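Local atomic coordinates of BpsB (PgaB), Poly-beta-1,6-N-acetyl-D-glucosamine N-deacetylase (Bordetella bronchiseptica RB50, PDB entry 5BU6), a protein that catalyses the N-deacetylation of poly-beta-1,6-N-acetyl-D-glucosamine as a family 4 carbohydrate esterase and is required for biofilm formation in this bacterium. Residues A[53-63]-A[73-81]; A[150-158]-A[196-207]. The protein carries 5 engineered substitutions. One frame throughout, in Å; residues are numbered along the deposited sequence.

Contact 1: A[53-63]-A[73-81]. With EDO (1,2-ethanediol), chain J.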
loop_
_atom_site.group_PDB
_atom_site.type_symbol
_atom_site.label_atom_id
_atom_site.label_comp_id
_atom_site.label_asym_id
_atom_site.label_seq_id
_atom_site.Cartn_x
_atom_site.Cartn_y
_atom_site.Cartn_z
ATOM N N LYS A 53 13.853 19.773 5.826
ATOM C CA LYS A 53 13.317 20.425 4.622
ATOM C C LYS A 53 11.962 21.079 4.902
ATOM O O LYS A 53 11.361 21.689 4.028
ATOM C CB LYS A 53 13.167 19.424 3.471
ATOM C CG LYS A 53 14.486 18.872 2.930
ATOM C CD LYS A 53 15.254 19.903 2.162
ATOM C CE LYS A 53 16.575 19.331 1.660
ATOM N NZ LYS A 53 17.402 20.383 1.051
ATOM N N GLY A 54 11.479 20.929 6.124
ATOM C CA GLY A 54 10.245 21.570 6.517
ATOM C C GLY A 54 8.971 20.833 6.147
ATOM O O GLY A 54 7.897 21.443 6.174
ATOM N N PHE A 55 9.054 19.541 5.811
ATOM C CA PHE A 55 7.840 18.807 5.489
ATOM C C PHE A 55 7.083 18.563 6.769
ATOM O O PHE A 55 7.683 18.483 7.837
ATOM C CB PHE A 55 8.133 17.476 4.778
ATOM C CG PHE A 55 8.622 17.641 3.367
ATOM C CD1 PHE A 55 7.745 18.011 2.355
ATOM C CD2 PHE A 55 9.951 17.416 3.046
ATOM C CE1 PHE A 55 8.192 18.168 1.049
ATOM C CE2 PHE A 55 10.403 17.567 1.745
ATOM C CZ PHE A 55 9.521 17.940 0.744
ATOM N N ASN A 56 5.759 18.472 6.657
ATOM C CA ASN A 56 4.899 18.154 7.789
ATOM C C ASN A 56 4.106 16.890 7.519
ATOM O O ASN A 56 3.090 16.931 6.837
ATOM C CB ASN A 56 3.948 19.324 8.079
ATOM C CG ASN A 56 4.652 20.498 8.697
ATOM O OD1 ASN A 56 5.211 20.392 9.788
ATOM N ND2 ASN A 56 4.631 21.632 8.011
ATOM N N PRO A 57 4.585 15.745 8.026
ATOM C CA PRO A 57 3.843 14.501 7.830
ATOM C C PRO A 57 2.429 14.569 8.417
ATOM O O PRO A 57 2.237 15.032 9.534
ATOM C CB PRO A 57 4.707 13.462 8.547
ATOM C CG PRO A 57 6.129 14.054 8.442
ATOM C CD PRO A 57 5.897 15.524 8.656
ATOM N N ILE A 58 1.462 14.121 7.627
ATOM C CA ILE A 58 0.032 14.161 7.973
ATOM C C ILE A 58 -0.558 12.740 8.028
ATOM O O ILE A 58 0.045 11.779 7.529
ATOM C CB ILE A 58 -0.774 14.991 6.930
ATOM C CG1 ILE A 58 -0.715 14.287 5.561
ATOM C CG2 ILE A 58 -0.277 16.434 6.871
ATOM C CD1 ILE A 58 -1.323 15.042 4.411
ATOM N N SER A 59 -1.737 12.592 8.631
ATOM C CA SER A 59 -2.427 11.294 8.605
ATOM C C SER A 59 -3.450 11.263 7.475
ATOM O O SER A 59 -3.811 12.299 6.924
ATOM C CB SER A 59 -3.145 11.040 9.918
ATOM O OG SER A 59 -4.091 12.093 10.129
ATOM N N MET A 60 -3.970 10.079 7.169
ATOM C CA MET A 60 -5.082 9.984 6.223
ATOM C C MET A 60 -6.334 10.697 6.741
ATOM O O MET A 60 -7.110 11.262 5.967
ATOM C CB MET A 60 -5.417 8.521 5.922
ATOM C CG MET A 60 -6.446 8.376 4.800
ATOM S SD MET A 60 -5.693 7.754 3.293
ATOM C CE MET A 60 -5.129 6.148 3.852
ATOM N N GLN A 61 -6.543 10.653 8.053
ATOM C CA GLN A 61 -7.669 11.374 8.638
ATOM C C GLN A 61 -7.561 12.882 8.350
ATOM O O GLN A 61 -8.566 13.574 8.118
ATOM C CB GLN A 61 -7.745 11.131 10.140
ATOM C CG GLN A 61 -8.975 11.763 10.769
ATOM C CD GLN A 61 -10.264 11.138 10.240
ATOM O OE1 GLN A 61 -10.422 9.921 10.264
ATOM N NE2 GLN A 61 -11.177 11.972 9.745
ATOM N N GLN A 62 -6.337 13.401 8.399
ATOM C CA GLN A 62 -6.114 14.810 8.095
ATOM C C GLN A 62 -6.430 15.119 6.636
ATOM O O GLN A 62 -7.012 16.173 6.330
ATOM C CB GLN A 62 -4.678 15.210 8.419
ATOM C CG GLN A 62 -4.457 15.550 9.886
ATOM C CD GLN A 62 -3.001 15.854 10.173
ATOM O OE1 GLN A 62 -2.162 14.957 10.168
ATOM N NE2 GLN A 62 -2.692 17.117 10.382
ATOM N N ILE A 63 -6.079 14.204 5.735
ATOM C CA ILE A 63 -6.411 14.405 4.321
ATOM C C ILE A 63 -7.930 14.482 4.148
ATOM O O ILE A 63 -8.449 15.385 3.506
ATOM C CB ILE A 63 -5.864 13.286 3.429
ATOM C CG1 ILE A 63 -4.342 13.384 3.332
ATOM C CG2 ILE A 63 -6.497 13.360 2.033
ATOM C CD1 ILE A 63 -3.654 12.083 2.853
ATOM N N LEU A 73 -4.740 21.325 5.740
ATOM C CA LEU A 73 -3.436 20.693 5.949
ATOM C C LEU A 73 -2.388 21.716 6.378
ATOM O O LEU A 73 -2.491 22.872 6.002
ATOM C CB LEU A 73 -2.983 20.005 4.664
ATOM C CG LEU A 73 -3.909 18.900 4.143
ATOM C CD1 LEU A 73 -3.325 18.197 2.922
ATOM C CD2 LEU A 73 -4.192 17.910 5.261
ATOM N N PRO A 74 -1.358 21.288 7.138
ATOM C CA PRO A 74 -0.246 22.222 7.389
ATOM C C PRO A 74 0.563 22.451 6.112
ATOM O O PRO A 74 0.361 21.710 5.139
ATOM C CB PRO A 74 0.588 21.490 8.437
ATOM C CG PRO A 74 0.377 20.036 8.094
ATOM C CD PRO A 74 -1.080 19.947 7.680
ATOM N N PRO A 75 1.474 23.437 6.108
ATOM C CA PRO A 75 2.341 23.632 4.939
ATOM C C PRO A 75 3.227 22.416 4.642
ATOM O O PRO A 75 3.534 21.637 5.551
ATOM C CB PRO A 75 3.193 24.852 5.323
ATOM C CG PRO A 75 3.011 25.036 6.775
ATOM C CD PRO A 75 1.666 24.495 7.115
ATOM N N ARG A 76 3.609 22.269 3.374
ATOM C CA ARG A 76 4.416 21.136 2.896
ATOM C C ARG A 76 3.970 19.797 3.466
ATOM O O ARG A 76 4.781 19.065 4.052
ATOM C CB ARG A 76 5.895 21.369 3.231
ATOM C CG ARG A 76 6.503 22.575 2.497
ATOM C CD ARG A 76 7.775 23.061 3.185
ATOM N NE ARG A 76 7.538 23.397 4.590
ATOM C CZ ARG A 76 7.283 24.622 5.045
ATOM N NH1 ARG A 76 7.238 25.655 4.211
ATOM N NH2 ARG A 76 7.076 24.818 6.341
ATOM N N PRO A 77 2.676 19.454 3.291
ATOM C CA PRO A 77 2.147 18.247 3.925
ATOM C C PRO A 77 2.585 17.013 3.168
ATOM O O PRO A 77 2.600 17.018 1.928
ATOM C CB PRO A 77 0.620 18.437 3.829
ATOM C CG PRO A 77 0.438 19.212 2.623
ATOM C CD PRO A 77 1.659 20.104 2.446
ATOM N N ILE A 78 2.944 15.969 3.901
ATOM C CA ILE A 78 3.328 14.721 3.256
ATOM C C ILE A 78 2.731 13.523 3.994
ATOM O O ILE A 78 2.646 13.520 5.212
ATOM C CB ILE A 78 4.882 14.601 3.162
ATOM C CG1 ILE A 78 5.282 13.374 2.352
ATOM C CG2 ILE A 78 5.533 14.596 4.533
ATOM C CD1 ILE A 78 6.659 13.501 1.722
ATOM N N LEU A 79 2.283 12.526 3.232
ATOM C CA LEU A 79 1.762 11.278 3.767
ATOM C C LEU A 79 2.842 10.201 3.599
ATOM O O LEU A 79 3.318 9.968 2.483
ATOM C CB LEU A 79 0.482 10.857 3.043
ATOM C CG LEU A 79 -0.226 9.589 3.546
ATOM C CD1 LEU A 79 -0.794 9.856 4.932
ATOM C CD2 LEU A 79 -1.337 9.208 2.578
ATOM N N LEU A 80 3.232 9.568 4.700
ATOM C CA LEU A 80 4.223 8.485 4.648
ATOM C C LEU A 80 3.487 7.154 4.652
ATOM O O LEU A 80 2.556 6.958 5.465
ATOM C CB LEU A 80 5.165 8.559 5.862
ATOM C CG LEU A 80 5.861 9.874 6.171
ATOM C CD1 LEU A 80 6.663 9.732 7.478
ATOM C CD2 LEU A 80 6.766 10.286 5.004
ATOM N N THR A 81 3.868 6.247 3.750
ATOM C CA THR A 81 3.230 4.947 3.688
ATOM C C THR A 81 4.291 3.834 3.655
ATOM O O THR A 81 5.370 4.012 3.072
ATOM C CB THR A 81 2.295 4.819 2.461
ATOM O OG1 THR A 81 3.068 4.717 1.263
ATOM C CG2 THR A 81 1.358 6.046 2.363
HETATM C C1 EDO J . -4.478 7.555 11.827
HETATM O O1 EDO J . -3.155 8.063 11.618
HETATM C C2 EDO J . -5.501 8.545 11.265
HETATM O O2 EDO J . -5.553 8.505 9.828
HETATM O O HOH W 1 2.547 10.778 7.192
#
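I58 and P77 lie side by side with their side chains pointing the same way, CG2 of I58 being 3.8 Å from CB of P77. With chi1 at 65°, CG1 of I58 occupies the slot between the backbone N and the carbonyl carbon, which leaves CG2 to touch P74 CD and P77 CB. At the end of the longer branch, I58 CD1 meets L73 CD1 at 4.0 Å, the two chains crossing at about a right angle. P74 slides past N56 in the opposite direction, its CG 3.6 Å from N56 CB. Beyond that apolar brush the N56 amide gives ND2 to P75 O at 2.7 Å and 173°, with the acceptor in the amide plane. R76 crosses F55 about perpendicularly, guanidinium and ring planes 68° apart, and bends at chi3 to bring NE to G54 O; the 2.5 Å between those two atoms is short enough that its exact value is doubtful. On the sheet face that carries P57 and I78, I78 CG2 packs on the P57 ring and on CB of F55. Further along, L79 CD2 meets I63 CD1 at 3.7 Å, again at about a right angle.

Backbone bonds alternate as in a parallel pair: N56 N to R76 O, I78 N to N56 O, then I58 N to I78 O at 2.8 Å. One step later a water bridges I58 O and L80 N. S59 and Q62 form a capping box at the start of the next helix, Q62 OE1 accepting from S59 N and S59 OG from Q62 N. The contact thus joins the two strands of a beta-alpha-beta crossover, 56-57 and 77-83, through helix 60-67; strand 77-83 also pairs with strands 14-20 and 104-108, while helix 43-52 packs on F55, P57 and L80 through I50.

Contact 2: A[150-158]-A[196-207]. Engineered in segment 196-207: H205 (natural residue Asp). With NI (nickel (II) ion), chain C; EDO (1,2-ethanediol), chain J; SCN (thiocyanate ion), chain H.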
loop_
_atom_site.group_PDB
_atom_site.type_symbol
_atom_site.label_atom_id
_atom_site.label_comp_id
_atom_site.label_asym_id
_atom_site.label_seq_id
_atom_site.Cartn_x
_atom_site.Cartn_y
_atom_site.Cartn_z
ATOM N N GLU A 150 -2.468 4.453 10.365
ATOM C CA GLU A 150 -3.708 4.087 9.667
ATOM C C GLU A 150 -3.451 2.775 8.945
ATOM O O GLU A 150 -2.486 2.659 8.189
ATOM C CB GLU A 150 -4.105 5.164 8.661
ATOM C CG GLU A 150 -5.186 4.760 7.664
ATOM C CD GLU A 150 -6.553 5.346 8.001
ATOM O OE1 GLU A 150 -6.657 6.107 8.987
ATOM O OE2 GLU A 150 -7.526 5.047 7.274
ATOM N N LEU A 151 -4.297 1.785 9.177
ATOM C CA LEU A 151 -4.157 0.514 8.472
ATOM C C LEU A 151 -4.938 0.581 7.168
ATOM O O LEU A 151 -6.051 1.131 7.103
ATOM C CB LEU A 151 -4.651 -0.648 9.336
ATOM C CG LEU A 151 -3.882 -0.969 10.617
ATOM C CD1 LEU A 151 -4.415 -2.266 11.247
ATOM C CD2 LEU A 151 -2.391 -1.062 10.363
ATOM N N ALA A 152 -4.344 0.024 6.127
ATOM C CA ALA A 152 -4.954 -0.015 4.815
ATOM C C ALA A 152 -4.839 -1.422 4.256
ATOM O O ALA A 152 -4.023 -2.206 4.721
ATOM C CB ALA A 152 -4.262 0.987 3.876
ATOM N N SER A 153 -5.652 -1.733 3.258
ATOM C CA SER A 153 -5.494 -2.975 2.513
ATOM C C SER A 153 -4.393 -2.830 1.470
ATOM O O SER A 153 -4.345 -1.832 0.748
ATOM C CB SER A 153 -6.807 -3.366 1.839
ATOM O OG SER A 153 -6.676 -4.517 1.030
ATOM N N HIS A 154 -3.523 -3.837 1.395
ATOM C CA HIS A 154 -2.616 -4.007 0.250
ATOM C C HIS A 154 -3.089 -5.204 -0.571
ATOM O O HIS A 154 -2.283 -5.879 -1.205
ATOM C CB HIS A 154 -1.165 -4.202 0.730
ATOM C CG HIS A 154 -0.136 -3.765 -0.257
ATOM N ND1 HIS A 154 -0.431 -2.955 -1.336
ATOM C CD2 HIS A 154 1.190 -4.031 -0.339
ATOM C CE1 HIS A 154 0.668 -2.748 -2.044
ATOM N NE2 HIS A 154 1.669 -3.374 -1.449
ATOM N N SER A 155 -4.408 -5.419 -0.545
ATOM C CA SER A 155 -5.150 -6.564 -1.122
ATOM C C SER A 155 -5.054 -7.787 -0.202
ATOM O O SER A 155 -4.297 -7.790 0.756
ATOM C CB SER A 155 -4.683 -6.938 -2.539
ATOM O OG SER A 155 -3.526 -7.770 -2.510
ATOM N N HIS A 156 -5.858 -8.802 -0.483
ATOM C CA HIS A 156 -5.727 -10.100 0.184
ATOM C C HIS A 156 -4.665 -10.910 -0.546
ATOM O O HIS A 156 -3.632 -11.213 0.006
ATOM C CB HIS A 156 -7.063 -10.860 0.216
ATOM C CG HIS A 156 -6.995 -12.189 0.913
ATOM N ND1 HIS A 156 -6.614 -12.321 2.229
ATOM C CD2 HIS A 156 -7.254 -13.441 0.468
ATOM C CE1 HIS A 156 -6.645 -13.597 2.569
ATOM N NE2 HIS A 156 -7.024 -14.301 1.516
ATOM N N ASN A 157 -4.921 -11.225 -1.803
ATOM C CA ASN A 157 -3.988 -12.026 -2.584
ATOM C C ASN A 157 -3.804 -11.473 -3.997
ATOM O O ASN A 157 -3.820 -12.206 -4.963
ATOM C CB ASN A 157 -4.472 -13.477 -2.631
ATOM C CG ASN A 157 -3.422 -14.435 -3.144
ATOM O OD1 ASN A 157 -2.215 -14.153 -3.093
ATOM N ND2 ASN A 157 -3.874 -15.574 -3.652
ATOM N N LEU A 158 -3.652 -10.161 -4.126
ATOM C CA LEU A 158 -3.411 -9.590 -5.454
ATOM C C LEU A 158 -1.977 -9.108 -5.594
ATOM O O LEU A 158 -1.630 -8.479 -6.592
ATOM C CB LEU A 158 -4.365 -8.433 -5.723
ATOM C CG LEU A 158 -5.840 -8.823 -5.689
ATOM C CD1 LEU A 158 -6.663 -7.576 -5.898
ATOM C CD2 LEU A 158 -6.165 -9.867 -6.738
ATOM N N VAL A 196 -11.776 -9.836 -7.875
ATOM C CA VAL A 196 -11.212 -8.656 -7.228
ATOM C C VAL A 196 -12.086 -8.181 -6.061
ATOM O O VAL A 196 -11.564 -7.815 -5.007
ATOM C CB VAL A 196 -11.022 -7.496 -8.214
ATOM C CG1 VAL A 196 -10.548 -6.266 -7.489
ATOM C CG2 VAL A 196 -10.040 -7.893 -9.321
ATOM N N ARG A 197 -13.409 -8.192 -6.236
ATOM C CA ARG A 197 -14.301 -7.802 -5.134
ATOM C C ARG A 197 -14.138 -8.654 -3.880
ATOM O O ARG A 197 -13.985 -8.127 -2.785
ATOM C CB ARG A 197 -15.766 -7.859 -5.564
ATOM C CG ARG A 197 -16.664 -7.034 -4.654
ATOM C CD ARG A 197 -18.124 -7.173 -5.046
ATOM N NE ARG A 197 -18.423 -6.571 -6.341
ATOM C CZ ARG A 197 -18.595 -7.257 -7.467
ATOM N NH1 ARG A 197 -18.491 -8.576 -7.462
ATOM N NH2 ARG A 197 -18.876 -6.623 -8.601
ATOM N N GLN A 198 -14.183 -9.971 -4.052
ATOM C CA GLN A 198 -14.022 -10.892 -2.936
ATOM C C GLN A 198 -12.675 -10.701 -2.257
ATOM O O GLN A 198 -12.591 -10.735 -1.033
ATOM C CB GLN A 198 -14.176 -12.341 -3.411
ATOM C CG GLN A 198 -14.085 -13.381 -2.306
ATOM C CD GLN A 198 -15.360 -13.496 -1.486
ATOM O OE1 GLN A 198 -15.689 -12.612 -0.693
ATOM N NE2 GLN A 198 -16.081 -14.599 -1.668
ATOM N N ASP A 199 -11.631 -10.476 -3.051
ATOM C CA ASP A 199 -10.309 -10.191 -2.499
ATOM C C ASP A 199 -10.327 -8.973 -1.576
ATOM O O ASP A 199 -9.868 -9.047 -0.443
ATOM C CB ASP A 199 -9.297 -9.964 -3.616
ATOM C CG ASP A 199 -7.877 -9.878 -3.096
ATOM O OD1 ASP A 199 -7.497 -8.795 -2.591
ATOM O OD2 ASP A 199 -7.148 -10.892 -3.184
ATOM N N LEU A 200 -10.852 -7.849 -2.061
ATOM C CA LEU A 200 -10.853 -6.640 -1.244
ATOM C C LEU A 200 -11.722 -6.822 -0.001
ATOM O O LEU A 200 -11.350 -6.382 1.092
ATOM C CB LEU A 200 -11.337 -5.431 -2.061
ATOM C CG LEU A 200 -10.466 -5.102 -3.275
ATOM C CD1 LEU A 200 -10.952 -3.861 -4.009
ATOM C CD2 LEU A 200 -9.021 -4.949 -2.850
ATOM N N LYS A 201 -12.886 -7.449 -0.178
ATOM C CA LYS A 201 -13.809 -7.685 0.929
ATOM C C LYS A 201 -13.144 -8.546 2.007
ATOM O O LYS A 201 -13.227 -8.253 3.198
ATOM C CB LYS A 201 -15.089 -8.373 0.438
ATOM C CG LYS A 201 -16.206 -8.430 1.479
ATOM C CD LYS A 201 -17.239 -9.513 1.155
ATOM C CE LYS A 201 -17.708 -9.466 -0.298
ATOM N NZ LYS A 201 -18.645 -8.340 -0.589
ATOM N N THR A 202 -12.489 -9.617 1.578
ATOM C CA THR A 202 -11.752 -10.464 2.505
ATOM C C THR A 202 -10.676 -9.697 3.288
ATOM O O THR A 202 -10.581 -9.851 4.511
ATOM C CB THR A 202 -11.116 -11.661 1.763
ATOM O OG1 THR A 202 -12.153 -12.419 1.135
ATOM C CG2 THR A 202 -10.362 -12.582 2.728
ATOM N N SER A 203 -9.875 -8.870 2.614
ATOM C CA SER A 203 -8.821 -8.141 3.326
ATOM C C SER A 203 -9.404 -7.177 4.358
ATOM O O SER A 203 -8.880 -7.057 5.470
ATOM C CB SER A 203 -7.904 -7.375 2.344
ATOM O OG SER A 203 -8.573 -6.262 1.780
ATOM N N ALA A 204 -10.507 -6.510 4.023
ATOM C CA ALA A 204 -11.141 -5.609 4.997
ATOM C C ALA A 204 -11.749 -6.386 6.186
ATOM O O ALA A 204 -11.633 -5.973 7.346
ATOM C CB ALA A 204 -12.210 -4.749 4.322
ATOM N N HIS A 205 -12.372 -7.520 5.912
ATOM C CA HIS A 205 -12.900 -8.319 7.009
ATOM C C HIS A 205 -11.777 -8.843 7.920
ATOM O O HIS A 205 -11.886 -8.775 9.145
ATOM C CB HIS A 205 -13.741 -9.472 6.488
ATOM C CG HIS A 205 -13.879 -10.590 7.471
ATOM N ND1 HIS A 205 -14.788 -10.564 8.506
ATOM C CD2 HIS A 205 -13.188 -11.748 7.603
ATOM C CE1 HIS A 205 -14.666 -11.666 9.221
ATOM N NE2 HIS A 205 -13.703 -12.402 8.694
ATOM N N LEU A 206 -10.702 -9.355 7.329
ATOM C CA LEU A 206 -9.617 -9.901 8.144
ATOM C C LEU A 206 -9.009 -8.821 9.037
ATOM O O LEU A 206 -8.730 -9.071 10.209
ATOM C CB LEU A 206 -8.532 -10.535 7.267
ATOM C CG LEU A 206 -8.960 -11.879 6.669
ATOM C CD1 LEU A 206 -7.920 -12.360 5.672
ATOM C CD2 LEU A 206 -9.201 -12.923 7.767
ATOM N N ILE A 207 -8.810 -7.624 8.481
ATOM C CA ILE A 207 -8.239 -6.534 9.259
ATOM C C ILE A 207 -9.151 -6.119 10.400
ATOM O O ILE A 207 -8.707 -6.016 11.552
ATOM C CB ILE A 207 -7.901 -5.316 8.361
ATOM C CG1 ILE A 207 -6.732 -5.673 7.426
ATOM C CG2 ILE A 207 -7.550 -4.105 9.205
ATOM C CD1 ILE A 207 -6.508 -4.658 6.293
HETATM NI NI NI C . 3.715 -4.001 -1.948
HETATM C C1 EDO J . -4.478 7.555 11.827
HETATM O O1 EDO J . -3.155 8.063 11.618
HETATM C C2 EDO J . -5.501 8.545 11.265
HETATM O O2 EDO J . -5.553 8.505 9.828
HETATM S S SCN H . -10.865 -15.878 11.700
HETATM C C SCN H . -12.205 -15.124 10.743
HETATM N N SCN H . -13.045 -14.654 10.150
HETATM O O HOH W 2 4.531 -2.190 -1.192
HETATM O O HOH W 3 5.800 -4.391 -2.398
#
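D199 spends both oxygens of its carboxylate on two consecutive backbone amides: H156 N reaches OD1 at 2.7 Å, tilted 31° from the carboxylate plane, and N157 N takes the syn lone pair of OD2 at 2.6 Å. With CG anti to the backbone N of D199 (chi1 -171°), the group leaves the helix toward the turn, where L158 slides past it, L158 CG 3.5 Å from D199 CG. This pair of bonds to a buried carboxylate holds the turn that follows strand 150-153, directly after H154, whose NE2 binds nickel at 2.2 Å. Strand and helix run nearly antiparallel here, the helix packing against the strand face that bears L151 and S153, in a polysaccharide deacetylase domain, with D84 and H159 completing the protein ligands of the metal. A second polar line crosses at the strand end: S153 OG accepts from S155 N, an ST turn, and donates to S203 OG at 2.7 Å, which in turn donates to L200 O. T202 CG2 covers one face of the H156 ring, 3.7 Å from the H156 ring centroid and 4° off its normal, a CH-pi contact; ND1 of H156 is hydrogen-bonded to T110 OG1. Nearer the start of the strand, I207 closes on A152 O and L151 with its CD1 and CG2 methyls respectively.

The centres of contacts 1 and 2 lie about 25 Å apart, on opposite sides of the chain's centre, yet both belong to one parallel sheet in which strand 104-108 sits between strands 77-83 and 149-153. They touch where M60 CB packs against E150 CD at 4.0 Å. A 1,2-ethanediol, probably from the crystallisation liquor, bridges them: its O2 accepts from Q61 N at 3.0 Å and donates to E150 OE1 at 2.8 Å. R216 also links the two, hydrogen-bonded to Q61 OE1 and in a salt bridge with E150 OE2. Both lead to the nickel site, since D84 follows strand 77-83 of contact 1 and H154 belongs to contact 2.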